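Local coordinates for protein DNA polymerase (Pyrobaculum calidifontis, PDB 5MDN) that probably extends DNA strands by adding deoxyribonucleotides from their triphosphates with release of diphosphate, as a DNA polymerase of family B, at residues A368-G371 and N372-E375; L575-Y578 and V579-H583; G607-R610 and D611-D615; V662-K666 and A667-D671. All coordinates share one frame; numbering follows the deposited sequence.

Contact 1. Residues A368-G371 and N372-E375; sequences ASVG and NRVE
A first torsion of 63° places Ser-369 OG between its own backbone N and carbonyl carbon, facing the amide of Asn-372, from which it accepts a hydrogen bond (Asn-372 N to Ser-369 OG, 3.2 Å). Serine suits this N-cap because its short hydroxyl arm can reach a first-turn amide that precedes the regular helical bonding. That bonding follows at once: Arg-373 N meets Ser-369 O at 2.7 Å, and Val-374 N meets Val-370 O at 3.0 Å. Asn-372 sends CG anti to its backbone N (chi1 -172°), which brings ND2 to within 3.3 Å of the methyl CB of Ala-368; the same ND2 bonds to the hydroxyl of Tyr-265. The chain of Arg-373 bends near its end, which carries the guanidinium back to the helix start, where Arg-373 NH1 lies 4.1 Å from Val-370 CG2. The side chain of Val-374 packs on Met-510 and Met-514 of neighbouring helices, an apolar place that suits a branched hydrocarbon. Arg-373 is held by Val-365 O at NE and by a salt bridge from NH2 to Glu-284, and Glu-375 by Tyr-517 and a salt bridge with Arg-524, so this buried helix start pays for its charged side chains with specific partners, which probably keeps both ionised.

Contact 2. Residues L575-Y578 and V579-H583; sequences LVKY and VEERH
Tyr-578 and Arg-582, one helical turn apart, run side by side in the same direction, because each has CG anti to its backbone N (chi1 166° and 175°). Arg-582 CB lies over one face of the phenol ring, a CH-pi contact of 4.0 Å from Arg-582 CB to the Tyr-578 ring centroid. An arginine suits the place because its aliphatic stem covers the ring while the guanidinium lies beyond, near the hydroxyl end. The tyrosine OH bonds to Asp-544 OD1, and Arg-582 NH1 makes a long, weak ion pair with OD2 of the same carboxylate. The backbone donors are met in unbroken helical sequence: Val-579 N by Leu-575 O at 3.2 Å, Glu-580 N by Val-576 O at 3.2 Å, Glu-581 N by Lys-577 O at 3.1 Å, Arg-582 N by Tyr-578 O at 2.7 Å, and His-583 N by Val-579 O at 2.9 Å. On the exposed side Lys-577 NZ and Glu-581 OE2 are 5.2 Å apart, opposite charges not in contact, whose attraction is probably modest. Leu-575 and Val-579 are buried, both resting on Val-545, while Tyr-578 stacks on Tyr-548. Helix 572-583 thereby lies against helix 528-551, with Ile-585 and Ile-587, before strand 588-593, packed on Val-579.

Contact 3. Residues G607-R610 and D611-D615; sequences GLLR and DGRID
Leu-608 and Ile-614 meet across a hairpin as a non-hydrogen-bonded antiparallel pair, their CD1 methyls 3.7 Å apart, and both pack on helix 628-643. Beside them Gly-607 and Asp-615 form the hydrogen-bonded pair: Gly-607 N meets Asp-615 O at 3.0 Å, and Asp-615 N meets Gly-607 O at 3.1 Å. This strand end is the packed part, with Gly-607, Leu-608, Leu-609 and Asp-615 all buried and Tyr-593 touching Leu-609 and bonding to Asp-615. The strands are joined by a type I turn from Leu-609 to Gly-612, closed by Gly-612 N to Leu-609 O, while Leu-609 N bonds to Arg-613 O at 2.9 Å. With Gly-612 at a phi of 101°, this is a type I turn with a G1 bulge, where glycine is usual because it readily adopts a positive phi. The turn itself is exposed. There a chi1 of 63° tucks the Asp-611 carboxylate over its own backbone, so that OD1 accepts from Arg-613 N at 3.2 Å in an Asx turn, while Asp-611 OD2 takes Arg-613 NE at 2.6 Å in a salt bridge. The guanidinium held there carries Leu-609 CD1 over one face, 3.9 Å from Arg-613 NH2. Arg-613 also makes a cation-pi contact with Tyr-299, and Arg-610, likewise exposed, leaves the turn to salt-bridge Asp-415 through NH2.

Contact 4. Residues V662-K666 and A667-D671; sequences VERLK and AYKFD
Arg-664 reaches past the end of its helix to Lys-669 and Phe-670, and no residue here has more surface buried by the contact. Its CG sits between the backbone N and carbonyl carbon (chi1 69°), and from there the chain runs extended to NE, out along the departing loop. The guanidinium is met at its edge by Phe-670, with NH1 3.7 Å from Phe-670 CB, and the stem crosses Lys-669 at about a right angle, Arg-664 CD being 4.0 Å from Lys-669 CE. Long side chains suit this exposed surface: their hydrocarbon parts touch while the like charges stay apart, Arg-664 NE and Lys-669 NZ being separated by 5.1 Å. Ala-667, second in buried surface, gives Glu-663 O a weak hydrogen bond from its N. Alanine, small and helix-favouring, suits an exposed last turn. Phe-670 supplies the apolar part, its CD2 3.7 Å from Leu-665 CD1, and it continues to Leu-675 and Val-741, while Leu-665 also rests on helix 743-756. Between Ala-667 and Lys-669, Tyr-668 takes a positive phi of 59°, unusual for a residue other than glycine. Lys-669 N then bonds to Arg-664 O at 3.2 Å, and Tyr-668 N weakly to Leu-665 O at 3.4 Å, the paired backward bonds of a Schellman motif that ends helix 647-666.

The four contacts come in series along the chain, all within the family B polymerase range, and none touches another. Contact 1 begins helix 370-384, with its centre about 9 Å from that of the chain. Contact 2 closes helix 572-583 about 31 Å away, centre to centre. Contact 3 is the hairpin of strands 605-609 and 614-617, at one side of a four-stranded antiparallel sheet, its centre about 30 Å from those of contacts 1 and 4. Contact 4 ends helix 647-666; its centre is about 57 Å from that of contact 2. Contact 1 is buried, contacts 2 and 3 are partly buried, and contact 4 is at the surface; at each a helix or strand begins, ends or reverses.

Contact 1. Residues A368-G371 and N372-E375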
loop_
_atom_site.group_PDB
_atom_site.type_symbol
_atom_site.label_atom_id
_atom_site.label_comp_id
_atom_site.label_asym_id
_atom_site.label_seq_id
_atom_site.Cartn_x
_atom_site.Cartn_y
_atom_site.Cartn_z
ATOM N N ALA A 368 0.987 5.334 -2.258
ATOM C CA ALA A 368 -0.358 5.883 -2.308
ATOM C C ALA A 368 -1.393 4.823 -1.948
ATOM O O ALA A 368 -1.175 3.620 -2.118
ATOM C CB ALA A 368 -0.649 6.447 -3.699
ATOM N N SER A 369 -2.536 5.281 -1.446
ATOM C CA SER A 369 -3.630 4.376 -1.136
ATOM C C SER A 369 -4.325 3.933 -2.421
ATOM O O SER A 369 -4.166 4.540 -3.486
ATOM C CB SER A 369 -4.634 5.034 -0.187
ATOM O OG SER A 369 -5.250 6.163 -0.781
ATOM N N VAL A 370 -5.087 2.842 -2.310
ATOM C CA VAL A 370 -5.773 2.281 -3.473
ATOM C C VAL A 370 -6.660 3.331 -4.132
ATOM O O VAL A 370 -6.655 3.491 -5.360
ATOM C CB VAL A 370 -6.573 1.029 -3.073
ATOM C CG1 VAL A 370 -7.278 0.444 -4.285
ATOM C CG2 VAL A 370 -5.650 0.001 -2.434
ATOM N N GLY A 371 -7.434 4.062 -3.325
ATOM C CA GLY A 371 -8.271 5.116 -3.873
ATOM C C GLY A 371 -7.459 6.267 -4.425
ATOM O O GLY A 371 -7.803 6.845 -5.458
ATOM N N ASN A 372 -6.379 6.627 -3.737
ATOM C CA ASN A 372 -5.496 7.649 -4.279
ATOM C C ASN A 372 -4.899 7.204 -5.616
ATOM O O ASN A 372 -4.786 8.009 -6.546
ATOM C CB ASN A 372 -4.425 8.019 -3.242
ATOM C CG ASN A 372 -3.595 9.222 -3.658
ATOM O OD1 ASN A 372 -3.784 10.348 -3.193
ATOM N ND2 ASN A 372 -2.645 8.971 -4.531
ATOM N N ARG A 373 -4.542 5.922 -5.744
ATOM C CA ARG A 373 -4.003 5.416 -7.007
ATOM C C ARG A 373 -5.046 5.481 -8.122
ATOM O O ARG A 373 -4.732 5.858 -9.258
ATOM C CB ARG A 373 -3.498 3.982 -6.814
ATOM C CG ARG A 373 -2.512 3.494 -7.862
ATOM C CD ARG A 373 -2.099 2.054 -7.586
ATOM N NE ARG A 373 -1.455 1.898 -6.282
ATOM C CZ ARG A 373 -1.891 1.079 -5.329
ATOM N NH1 ARG A 373 -2.970 0.338 -5.538
ATOM N NH2 ARG A 373 -1.247 0.992 -4.172
ATOM N N VAL A 374 -6.293 5.105 -7.818
ATOM C CA VAL A 374 -7.352 5.105 -8.826
ATOM C C VAL A 374 -7.684 6.530 -9.257
ATOM O O VAL A 374 -7.956 6.790 -10.435
ATOM C CB VAL A 374 -8.593 4.381 -8.271
ATOM C CG1 VAL A 374 -9.815 4.620 -9.151
ATOM C CG2 VAL A 374 -8.321 2.897 -8.117
ATOM N N GLU A 375 -7.646 7.476 -8.317
ATOM C CA GLU A 375 -8.006 8.851 -8.642
ATOM C C GLU A 375 -6.992 9.501 -9.576
ATOM O O GLU A 375 -7.368 10.325 -10.418
ATOM C CB GLU A 375 -8.161 9.660 -7.358
ATOM C CG GLU A 375 -8.974 10.918 -7.521
ATOM C CD GLU A 375 -9.523 11.413 -6.200
ATOM O OE1 GLU A 375 -8.728 11.897 -5.367
ATOM O OE2 GLU A 375 -10.750 11.313 -5.993
#

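Contact 2. Residues L575-Y578 and V579-H583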
loop_
_atom_site.group_PDB
_atom_site.type_symbol
_atom_site.label_atom_id
_atom_site.label_comp_id
_atom_site.label_asym_id
_atom_site.label_seq_id
_atom_site.Cartn_x
_atom_site.Cartn_y
_atom_site.Cartn_z
ATOM N N LEU A 575 -21.285 -24.211 -11.650
ATOM C CA LEU A 575 -21.659 -22.927 -11.065
ATOM C C LEU A 575 -20.858 -21.785 -11.678
ATOM O O LEU A 575 -21.406 -20.712 -11.952
ATOM C CB LEU A 575 -21.465 -22.961 -9.549
ATOM C CG LEU A 575 -21.755 -21.651 -8.813
ATOM C CD1 LEU A 575 -23.193 -21.212 -9.052
ATOM C CD2 LEU A 575 -21.468 -21.782 -7.326
ATOM N N VAL A 576 -19.560 -21.999 -11.904
ATOM C CA VAL A 576 -18.731 -20.963 -12.510
ATOM C C VAL A 576 -19.135 -20.739 -13.962
ATOM O O VAL A 576 -19.269 -19.598 -14.419
ATOM C CB VAL A 576 -17.241 -21.333 -12.391
ATOM C CG1 VAL A 576 -16.378 -20.339 -13.155
ATOM C CG2 VAL A 576 -16.825 -21.396 -10.931
ATOM N N LYS A 577 -19.331 -21.827 -14.709
ATOM C CA LYS A 577 -19.765 -21.705 -16.096
ATOM C C LYS A 577 -21.162 -21.102 -16.191
ATOM O O LYS A 577 -21.495 -20.467 -17.198
ATOM C CB LYS A 577 -19.695 -23.071 -16.778
ATOM C CG LYS A 577 -19.603 -23.011 -18.293
ATOM C CD LYS A 577 -19.261 -24.378 -18.869
ATOM C CE LYS A 577 -18.986 -24.299 -20.361
ATOM N NZ LYS A 577 -18.193 -25.469 -20.833
ATOM N N TYR A 578 -21.992 -21.299 -15.161
ATOM C CA TYR A 578 -23.308 -20.668 -15.124
ATOM C C TYR A 578 -23.187 -19.149 -15.062
ATOM O O TYR A 578 -23.836 -18.433 -15.832
ATOM C CB TYR A 578 -24.107 -21.198 -13.931
ATOM C CG TYR A 578 -25.346 -20.398 -13.588
ATOM C CD1 TYR A 578 -26.524 -20.556 -14.308
ATOM C CD2 TYR A 578 -25.343 -19.502 -12.526
ATOM C CE1 TYR A 578 -27.660 -19.830 -13.989
ATOM C CE2 TYR A 578 -26.471 -18.776 -12.200
ATOM C CZ TYR A 578 -27.628 -18.943 -12.934
ATOM O OH TYR A 578 -28.753 -18.219 -12.611
ATOM N N VAL A 579 -22.352 -18.640 -14.151
ATOM C CA VAL A 579 -22.238 -17.195 -13.966
ATOM C C VAL A 579 -21.688 -16.524 -15.219
ATOM O O VAL A 579 -22.054 -15.386 -15.536
ATOM C CB VAL A 579 -21.370 -16.885 -12.729
ATOM C CG1 VAL A 579 -21.305 -15.387 -12.477
ATOM C CG2 VAL A 579 -21.916 -17.601 -11.505
ATOM N N GLU A 580 -20.813 -17.211 -15.957
ATOM C CA GLU A 580 -20.327 -16.665 -17.219
ATOM C C GLU A 580 -21.449 -16.596 -18.251
ATOM O O GLU A 580 -21.673 -15.550 -18.870
ATOM C CB GLU A 580 -19.161 -17.504 -17.740
ATOM C CG GLU A 580 -18.134 -16.725 -18.561
ATOM C CD GLU A 580 -18.731 -16.059 -19.788
ATOM O OE1 GLU A 580 -19.141 -16.787 -20.716
ATOM O OE2 GLU A 580 -18.792 -14.808 -19.819
ATOM N N GLU A 581 -22.154 -17.707 -18.463
ATOM C CA GLU A 581 -23.203 -17.738 -19.479
ATOM C C GLU A 581 -24.395 -16.874 -19.075
ATOM O O GLU A 581 -24.958 -16.154 -19.907
ATOM C CB GLU A 581 -23.629 -19.181 -19.742
ATOM C CG GLU A 581 -22.550 -20.010 -20.427
ATOM C CD GLU A 581 -22.991 -21.429 -20.724
ATOM O OE1 GLU A 581 -24.153 -21.769 -20.418
ATOM O OE2 GLU A 581 -22.174 -22.207 -21.264
ATOM N N ARG A 582 -24.791 -16.929 -17.803
ATOM C CA ARG A 582 -25.971 -16.200 -17.342
ATOM C C ARG A 582 -25.690 -14.718 -17.137
ATOM O O ARG A 582 -26.467 -13.866 -17.581
ATOM C CB ARG A 582 -26.483 -16.823 -16.040
ATOM C CG ARG A 582 -27.646 -16.095 -15.372
ATOM C CD ARG A 582 -28.822 -15.814 -16.282
ATOM N NE ARG A 582 -29.610 -14.689 -15.779
ATOM C CZ ARG A 582 -30.456 -14.757 -14.755
ATOM N NH1 ARG A 582 -30.634 -15.903 -14.110
ATOM N NH2 ARG A 582 -31.123 -13.677 -14.371
ATOM N N HIS A 583 -24.585 -14.387 -16.471
ATOM C CA HIS A 583 -24.324 -13.013 -16.078
ATOM C C HIS A 583 -23.167 -12.360 -16.823
ATOM O O HIS A 583 -22.950 -11.155 -16.655
ATOM C CB HIS A 583 -24.068 -12.946 -14.566
ATOM C CG HIS A 583 -25.295 -13.187 -13.742
ATOM N ND1 HIS A 583 -25.452 -14.302 -12.947
ATOM C CD2 HIS A 583 -26.431 -12.464 -13.602
ATOM C CE1 HIS A 583 -26.626 -14.251 -12.346
ATOM N NE2 HIS A 583 -27.241 -13.145 -12.726
#

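Contact 3. Residues G607-R610 and D611-D615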
loop_
_atom_site.group_PDB
_atom_site.type_symbol
_atom_site.label_atom_id
_atom_site.label_comp_id
_atom_site.label_asym_id
_atom_site.label_seq_id
_atom_site.Cartn_x
_atom_site.Cartn_y
_atom_site.Cartn_z
ATOM N N GLY A 607 -7.509 -19.887 7.545
ATOM C CA GLY A 607 -7.617 -20.908 6.522
ATOM C C GLY A 607 -6.309 -21.610 6.228
ATOM O O GLY A 607 -5.246 -20.982 6.214
ATOM N N LEU A 608 -6.378 -22.918 5.992
ATOM C CA LEU A 608 -5.203 -23.751 5.759
ATOM C C LEU A 608 -5.141 -24.086 4.275
ATOM O O LEU A 608 -6.008 -24.796 3.757
ATOM C CB LEU A 608 -5.259 -25.017 6.613
ATOM C CG LEU A 608 -4.172 -26.070 6.394
ATOM C CD1 LEU A 608 -2.794 -25.497 6.678
ATOM C CD2 LEU A 608 -4.436 -27.291 7.261
ATOM N N LEU A 609 -4.117 -23.576 3.597
ATOM C CA LEU A 609 -3.940 -23.833 2.177
ATOM C C LEU A 609 -3.338 -25.218 1.952
ATOM O O LEU A 609 -2.777 -25.839 2.861
ATOM C CB LEU A 609 -3.052 -22.763 1.541
ATOM C CG LEU A 609 -3.583 -21.328 1.564
ATOM C CD1 LEU A 609 -2.480 -20.344 1.209
ATOM C CD2 LEU A 609 -4.759 -21.183 0.612
ATOM N N ARG A 610 -3.472 -25.704 0.715
ATOM C CA ARG A 610 -2.992 -27.041 0.382
ATOM C C ARG A 610 -1.486 -27.174 0.585
ATOM O O ARG A 610 -1.004 -28.257 0.934
ATOM C CB ARG A 610 -3.362 -27.386 -1.060
ATOM C CG ARG A 610 -4.857 -27.414 -1.334
ATOM C CD ARG A 610 -5.519 -28.632 -0.710
ATOM N NE ARG A 610 -6.962 -28.648 -0.934
ATOM C CZ ARG A 610 -7.800 -29.505 -0.360
ATOM N NH1 ARG A 610 -7.341 -30.426 0.478
ATOM N NH2 ARG A 610 -9.098 -29.446 -0.626
ATOM N N ASP A 611 -0.731 -26.096 0.373
ATOM C CA ASP A 611 0.712 -26.130 0.573
ATOM C C ASP A 611 1.117 -26.018 2.038
ATOM O O ASP A 611 2.316 -26.068 2.337
ATOM C CB ASP A 611 1.386 -25.020 -0.243
ATOM C CG ASP A 611 0.965 -23.628 0.193
ATOM O OD1 ASP A 611 0.010 -23.507 0.990
ATOM O OD2 ASP A 611 1.593 -22.650 -0.265
ATOM N N GLY A 612 0.160 -25.866 2.952
ATOM C CA GLY A 612 0.437 -25.811 4.371
ATOM C C GLY A 612 0.437 -24.421 4.974
ATOM O O GLY A 612 0.439 -24.302 6.206
ATOM N N ARG A 613 0.433 -23.374 4.153
ATOM C CA ARG A 613 0.421 -22.014 4.675
ATOM C C ARG A 613 -0.939 -21.673 5.271
ATOM O O ARG A 613 -1.982 -21.913 4.656
ATOM C CB ARG A 613 0.766 -21.015 3.571
ATOM C CG ARG A 613 2.233 -20.967 3.190
ATOM C CD ARG A 613 2.453 -19.937 2.098
ATOM N NE ARG A 613 1.704 -20.274 0.890
ATOM C CZ ARG A 613 1.259 -19.384 0.010
ATOM N NH1 ARG A 613 1.487 -18.091 0.196
ATOM N NH2 ARG A 613 0.587 -19.787 -1.060
ATOM N N ILE A 614 -0.923 -21.124 6.475
ATOM C CA ILE A 614 -2.112 -20.550 7.094
ATOM C C ILE A 614 -2.150 -19.061 6.770
ATOM O O ILE A 614 -1.118 -18.379 6.802
ATOM C CB ILE A 614 -2.117 -20.792 8.619
ATOM C CG1 ILE A 614 -2.341 -22.273 8.967
ATOM C CG2 ILE A 614 -3.162 -19.929 9.317
ATOM C CD1 ILE A 614 -1.088 -23.131 8.889
ATOM N N ASP A 615 -3.339 -18.546 6.461
ATOM C CA ASP A 615 -3.551 -17.109 6.384
ATOM C C ASP A 615 -4.776 -16.729 7.202
ATOM O O ASP A 615 -5.716 -17.513 7.351
ATOM C CB ASP A 615 -3.679 -16.611 4.923
ATOM C CG ASP A 615 -4.736 -17.360 4.115
ATOM O OD1 ASP A 615 -5.745 -17.827 4.683
ATOM O OD2 ASP A 615 -4.555 -17.467 2.883
#

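Contact 4. Residues V662-K666 and A667-D671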
loop_
_atom_site.group_PDB
_atom_site.type_symbol
_atom_site.label_atom_id
_atom_site.label_comp_id
_atom_site.label_asym_id
_atom_site.label_seq_id
_atom_site.Cartn_x
_atom_site.Cartn_y
_atom_site.Cartn_z
ATOM N N VAL A 662 1.461 -23.747 30.121
ATOM C CA VAL A 662 1.345 -23.328 31.516
ATOM C C VAL A 662 2.247 -24.185 32.395
ATOM O O VAL A 662 2.838 -23.700 33.369
ATOM C CB VAL A 662 -0.127 -23.389 31.970
ATOM C CG1 VAL A 662 -0.236 -23.177 33.471
ATOM C CG2 VAL A 662 -0.954 -22.351 31.229
ATOM N N GLU A 663 2.379 -25.472 32.056
ATOM C CA GLU A 663 3.221 -26.376 32.834
ATOM C C GLU A 663 4.683 -25.939 32.791
ATOM O O GLU A 663 5.329 -25.796 33.836
ATOM C CB GLU A 663 3.050 -27.811 32.320
ATOM C CG GLU A 663 3.693 -28.888 33.189
ATOM C CD GLU A 663 5.139 -29.157 32.822
ATOM O OE1 GLU A 663 5.584 -28.663 31.763
ATOM O OE2 GLU A 663 5.834 -29.849 33.594
ATOM N N ARG A 664 5.230 -25.718 31.589
ATOM C CA ARG A 664 6.599 -25.217 31.512
ATOM C C ARG A 664 6.712 -23.791 32.032
ATOM O O ARG A 664 7.800 -23.376 32.444
ATOM C CB ARG A 664 7.134 -25.231 30.077
ATOM C CG ARG A 664 6.466 -24.220 29.169
ATOM C CD ARG A 664 7.296 -23.956 27.926
ATOM N NE ARG A 664 6.662 -22.969 27.058
ATOM C CZ ARG A 664 6.881 -21.662 27.150
ATOM N NH1 ARG A 664 7.710 -21.196 28.075
ATOM N NH2 ARG A 664 6.272 -20.822 26.324
ATOM N N LEU A 665 5.615 -23.030 32.012
ATOM C CA LEU A 665 5.668 -21.649 32.476
ATOM C C LEU A 665 5.753 -21.589 33.993
ATOM O O LEU A 665 6.489 -20.765 34.547
ATOM C CB LEU A 665 4.448 -20.880 31.968
ATOM C CG LEU A 665 4.486 -19.351 31.942
ATOM C CD1 LEU A 665 5.707 -18.855 31.186
ATOM C CD2 LEU A 665 3.207 -18.799 31.327
ATOM N N LYS A 666 5.014 -22.461 34.681
ATOM C CA LYS A 666 5.125 -22.559 36.129
ATOM C C LYS A 666 6.387 -23.291 36.566
ATOM O O LYS A 666 6.800 -23.151 37.721
ATOM C CB LYS A 666 3.888 -23.252 36.705
ATOM C CG LYS A 666 2.691 -22.328 36.858
ATOM C CD LYS A 666 1.567 -22.992 37.633
ATOM C CE LYS A 666 0.440 -22.011 37.910
ATOM N NZ LYS A 666 -0.735 -22.673 38.545
ATOM N N ALA A 667 7.006 -24.060 35.671
ATOM C CA ALA A 667 8.270 -24.728 35.958
ATOM C C ALA A 667 9.474 -23.826 35.727
ATOM O O ALA A 667 10.611 -24.276 35.911
ATOM C CB ALA A 667 8.403 -25.994 35.110
ATOM N N TYR A 668 9.242 -22.574 35.333
ATOM C CA TYR A 668 10.288 -21.573 35.135
ATOM C C TYR A 668 11.309 -22.037 34.092
ATOM O O TYR A 668 12.503 -22.185 34.367
ATOM C CB TYR A 668 10.971 -21.244 36.470
ATOM C CG TYR A 668 10.024 -20.728 37.536
ATOM C CD1 TYR A 668 9.434 -19.474 37.436
ATOM C CD2 TYR A 668 9.720 -21.506 38.647
ATOM C CE1 TYR A 668 8.567 -19.012 38.414
ATOM C CE2 TYR A 668 8.859 -21.054 39.628
ATOM C CZ TYR A 668 8.285 -19.807 39.507
ATOM O OH TYR A 668 7.426 -19.356 40.484
ATOM N N LYS A 669 10.813 -22.261 32.872
ATOM C CA LYS A 669 11.664 -22.594 31.735
ATOM C C LYS A 669 11.405 -21.652 30.562
ATOM O O LYS A 669 11.773 -21.961 29.424
ATOM C CB LYS A 669 11.430 -24.034 31.274
ATOM C CG LYS A 669 12.550 -24.605 30.413
ATOM C CD LYS A 669 12.066 -25.767 29.578
ATOM C CE LYS A 669 11.035 -25.232 28.583
ATOM N NZ LYS A 669 10.587 -26.215 27.563
ATOM N N PHE A 670 10.792 -20.505 30.812
ATOM C CA PHE A 670 10.516 -19.571 29.735
ATOM C C PHE A 670 11.771 -18.796 29.345
ATOM O O PHE A 670 12.719 -18.657 30.122
ATOM C CB PHE A 670 9.407 -18.603 30.148
ATOM C CG PHE A 670 9.676 -17.891 31.442
ATOM C CD1 PHE A 670 10.498 -16.775 31.481
ATOM C CD2 PHE A 670 9.123 -18.349 32.625
ATOM C CE1 PHE A 670 10.753 -16.127 32.672
ATOM C CE2 PHE A 670 9.374 -17.706 33.819
ATOM C CZ PHE A 670 10.190 -16.592 33.843
ATOM N N ASP A 671 11.766 -18.299 28.113
ATOM C CA ASP A 671 12.695 -17.260 27.703
ATOM C C ASP A 671 12.049 -15.922 28.029
ATOM O O ASP A 671 10.864 -15.716 27.747
ATOM C CB ASP A 671 13.021 -17.362 26.212
ATOM C CG ASP A 671 14.061 -16.346 25.771
ATOM O OD1 ASP A 671 14.622 -15.641 26.636
ATOM O OD2 ASP A 671 14.320 -16.253 24.552
#